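Local coordinates for protein putative tetR-family transcriptional regulator (Streptomyces coelicolor, PDB 3FIW) that probably acts as a DNA-binding transcriptional regulator of the TetR family, recognising cis-regulatory DNA through a predicted helix-turn-helix motif, at residues R109-R114 with F160-V165. Sequence-based numbering, arbitrary orientation.
Sequences RTLLAR and FTVGCV
Leu112 and Val165 have the nearest CA atoms across the two segments, 6.9 Å apart, where the last turn of helix 96-112 meets the C-terminal half of helix 147-170. No hydrogen bond links the segments; the contact is aliphatic and largely buried. Val165 projects toward the 109-114 segment and wedges between the two leucines: its CG1, anti to the backbone N (chi1 176°), lies 3.8 Å from Leu112 CD2 and 4.0 Å from Leu111 CB. Val165 CG2 lies 4.2 Å from Leu112 CG. Both helices belong to the C-terminal, all-helical domain of the TetR fold, remote in sequence from the predicted helix-turn-helix. Leu111 reaches across with CD1, which is anti to CA (chi2 178°), to Val162 CG2 at 4.1 Å and Thr161 CG2 at 4.3 Å, about a turn before Val165 on helix 147-170. Thr161 thus offers its methyl to the leucine, while its OG1 is hydrogen-bonded to the Ala157 carbonyl within its own helix; Phe193 of the second subunit packs on the same threonine. Helix 117-123 closes in on both central side chains, with His121 against Leu111 and Ala118 against Val165.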
ATOM      1  N   ARG A 109      -0.096  -9.385  10.037  1.00 28.13           N
ATOM      2  CA  ARG A 109      -1.102  -9.857  10.964  1.00 28.44           C
ATOM      3  C   ARG A 109      -1.701  -8.647  11.735  1.00 28.33           C
ATOM      4  O   ARG A 109      -2.925  -8.522  11.890  1.00 26.74           O
ATOM      5  CB  ARG A 109      -0.471 -10.891  11.911  1.00 27.50           C
ATOM      6  CG  ARG A 109      -1.400 -11.511  12.984  1.00 30.74           C
ATOM      7  CD  ARG A 109      -0.595 -12.292  14.070  1.00 27.69           C
ATOM      8  NE  ARG A 109       0.230 -13.310  13.427  1.00 30.63           N
ATOM      9  CZ  ARG A 109       1.567 -13.372  13.471  1.00 31.60           C
ATOM     10  NH1 ARG A 109       2.282 -12.509  14.204  1.00 30.55           N
ATOM     11  NH2 ARG A 109       2.186 -14.356  12.830  1.00 31.21           N
ATOM     12  N   THR A 110      -0.835  -7.727  12.140  1.00 28.75           N
ATOM     13  CA  THR A 110      -1.291  -6.555  12.890  1.00 29.32           C
ATOM     14  C   THR A 110      -2.255  -5.720  12.065  1.00 30.28           C
ATOM     15  O   THR A 110      -3.318  -5.348  12.586  1.00 31.14           O
ATOM     16  CB  THR A 110      -0.131  -5.751  13.457  1.00 29.79           C
ATOM     17  OG1 THR A 110       0.667  -6.624  14.273  1.00 32.68           O
ATOM     18  CG2 THR A 110      -0.608  -4.632  14.358  1.00 28.70           C
ATOM     19  N   LEU A 111      -1.940  -5.504  10.773  1.00 28.94           N
ATOM     20  CA  LEU A 111      -2.698  -4.603   9.952  1.00 28.88           C
ATOM     21  C   LEU A 111      -4.035  -5.242   9.659  1.00 30.12           C
ATOM     22  O   LEU A 111      -5.072  -4.564   9.685  1.00 30.64           O
ATOM     23  CB  LEU A 111      -1.920  -4.263   8.657  1.00 28.57           C
ATOM     24  CG  LEU A 111      -0.636  -3.406   8.752  1.00 28.02           C
ATOM     25  CD1 LEU A 111      -0.009  -3.241   7.351  1.00 24.54           C
ATOM     26  CD2 LEU A 111      -0.884  -1.984   9.400  1.00 18.47           C
ATOM     27  N   LEU A 112      -4.023  -6.572   9.453  1.00 30.53           N
ATOM     28  CA  LEU A 112      -5.261  -7.321   9.168  1.00 29.22           C
ATOM     29  C   LEU A 112      -6.195  -7.488  10.366  1.00 30.16           C
ATOM     30  O   LEU A 112      -7.394  -7.899  10.201  1.00 30.47           O
ATOM     31  CB  LEU A 112      -4.929  -8.702   8.593  1.00 28.44           C
ATOM     32  CG  LEU A 112      -4.463  -8.831   7.134  1.00 28.17           C
ATOM     33  CD1 LEU A 112      -3.894 -10.224   6.885  1.00 23.13           C
ATOM     34  CD2 LEU A 112      -5.613  -8.553   6.149  1.00 24.22           C
ATOM     35  N   ALA A 113      -5.677  -7.193  11.557  1.00 30.55           N
ATOM     36  CA  ALA A 113      -6.408  -7.447  12.808  1.00 31.00           C
ATOM     37  C   ALA A 113      -7.588  -6.521  13.056  1.00 30.93           C
ATOM     38  O   ALA A 113      -8.421  -6.791  13.912  1.00 32.39           O
ATOM     39  CB  ALA A 113      -5.424  -7.392  14.004  1.00 31.12           C
ATOM     40  N   ARG A 114      -7.643  -5.408  12.344  1.00 31.64           N
ATOM     41  CA  ARG A 114      -8.759  -4.460  12.421  1.00 31.79           C
ATOM     42  C   ARG A 114      -9.212  -4.239  11.009  1.00 32.51           C
ATOM     43  O   ARG A 114      -8.369  -4.164  10.088  1.00 33.35           O
ATOM     44  CB  ARG A 114      -8.296  -3.107  12.970  1.00 31.78           C
ATOM     45  CG  ARG A 114      -7.910  -3.131  14.437  1.00 31.42           C
ATOM     46  CD  ARG A 114      -9.079  -3.582  15.301  1.00 30.55           C
ATOM     47  NE  ARG A 114      -8.694  -3.586  16.715  1.00 31.70           N
ATOM     48  CZ  ARG A 114      -9.534  -3.705  17.747  1.00 28.70           C
ATOM     49  NH1 ARG A 114     -10.834  -3.874  17.546  1.00 24.98           N
ATOM     50  NH2 ARG A 114      -9.047  -3.672  18.995  1.00 25.91           N
ATOM     51  N   PHE A 160       5.994  -3.096   1.041  1.00 27.70           N
ATOM     52  CA  PHE A 160       5.329  -4.211   0.372  1.00 28.03           C
ATOM     53  C   PHE A 160       4.107  -4.723   1.156  1.00 27.46           C
ATOM     54  O   PHE A 160       3.041  -4.924   0.581  1.00 25.16           O
ATOM     55  CB  PHE A 160       6.354  -5.318   0.046  1.00 28.32           C
ATOM     56  CG  PHE A 160       5.742  -6.676  -0.279  1.00 29.78           C
ATOM     57  CD1 PHE A 160       5.162  -6.916  -1.514  1.00 28.61           C
ATOM     58  CD2 PHE A 160       5.770  -7.711   0.668  1.00 29.15           C
ATOM     59  CE1 PHE A 160       4.606  -8.151  -1.805  1.00 27.81           C
ATOM     60  CE2 PHE A 160       5.201  -8.949   0.378  1.00 26.03           C
ATOM     61  CZ  PHE A 160       4.674  -9.177  -0.833  1.00 26.65           C
ATOM     62  N   THR A 161       4.255  -4.940   2.461  1.00 28.74           N
ATOM     63  CA  THR A 161       3.111  -5.417   3.295  1.00 28.09           C
ATOM     64  C   THR A 161       1.919  -4.454   3.301  1.00 29.50           C
ATOM     65  O   THR A 161       0.721  -4.876   3.182  1.00 29.47           O
ATOM     66  CB  THR A 161       3.531  -5.708   4.742  1.00 30.09           C
ATOM     67  OG1 THR A 161       4.742  -6.506   4.784  1.00 29.34           O
ATOM     68  CG2 THR A 161       2.408  -6.353   5.535  1.00 26.25           C
ATOM     69  N   VAL A 162       2.198  -3.156   3.382  1.00 29.13           N
ATOM     70  CA  VAL A 162       1.100  -2.172   3.296  1.00 28.04           C
ATOM     71  C   VAL A 162       0.324  -2.341   1.991  1.00 27.73           C
ATOM     72  O   VAL A 162      -0.904  -2.477   1.967  1.00 29.44           O
ATOM     73  CB  VAL A 162       1.624  -0.729   3.544  1.00 27.14           C
ATOM     74  CG1 VAL A 162       0.527   0.363   3.284  1.00 25.18           C
ATOM     75  CG2 VAL A 162       2.034  -0.636   4.956  1.00 25.75           C
ATOM     76  N   GLY A 163       1.048  -2.385   0.891  1.00 27.62           N
ATOM     77  CA  GLY A 163       0.418  -2.531  -0.391  1.00 25.61           C
ATOM     78  C   GLY A 163      -0.326  -3.838  -0.486  1.00 26.68           C
ATOM     79  O   GLY A 163      -1.440  -3.873  -1.035  1.00 24.84           O
ATOM     80  N   CYS A 164       0.264  -4.927   0.026  1.00 26.94           N
ATOM     81  CA  CYS A 164      -0.461  -6.226   0.040  1.00 27.48           C
ATOM     82  C   CYS A 164      -1.780  -6.171   0.798  1.00 27.06           C
ATOM     83  O   CYS A 164      -2.862  -6.597   0.275  1.00 27.34           O
ATOM     84  CB  CYS A 164       0.413  -7.298   0.674  1.00 28.37           C
ATOM     85  SG  CYS A 164       1.737  -7.901  -0.365  1.00 29.72           S
ATOM     86  N   VAL A 165      -1.684  -5.686   2.049  1.00 26.40           N
ATOM     87  CA  VAL A 165      -2.843  -5.658   2.955  1.00 27.32           C
ATOM     88  C   VAL A 165      -3.939  -4.697   2.465  1.00 28.83           C
ATOM     89  O   VAL A 165      -5.103  -5.009   2.571  1.00 28.95           O
ATOM     90  CB  VAL A 165      -2.497  -5.418   4.446  1.00 28.00           C
ATOM     91  CG1 VAL A 165      -3.785  -5.313   5.288  1.00 22.95           C
ATOM     92  CG2 VAL A 165      -1.618  -6.567   5.033  1.00 25.06           C
TER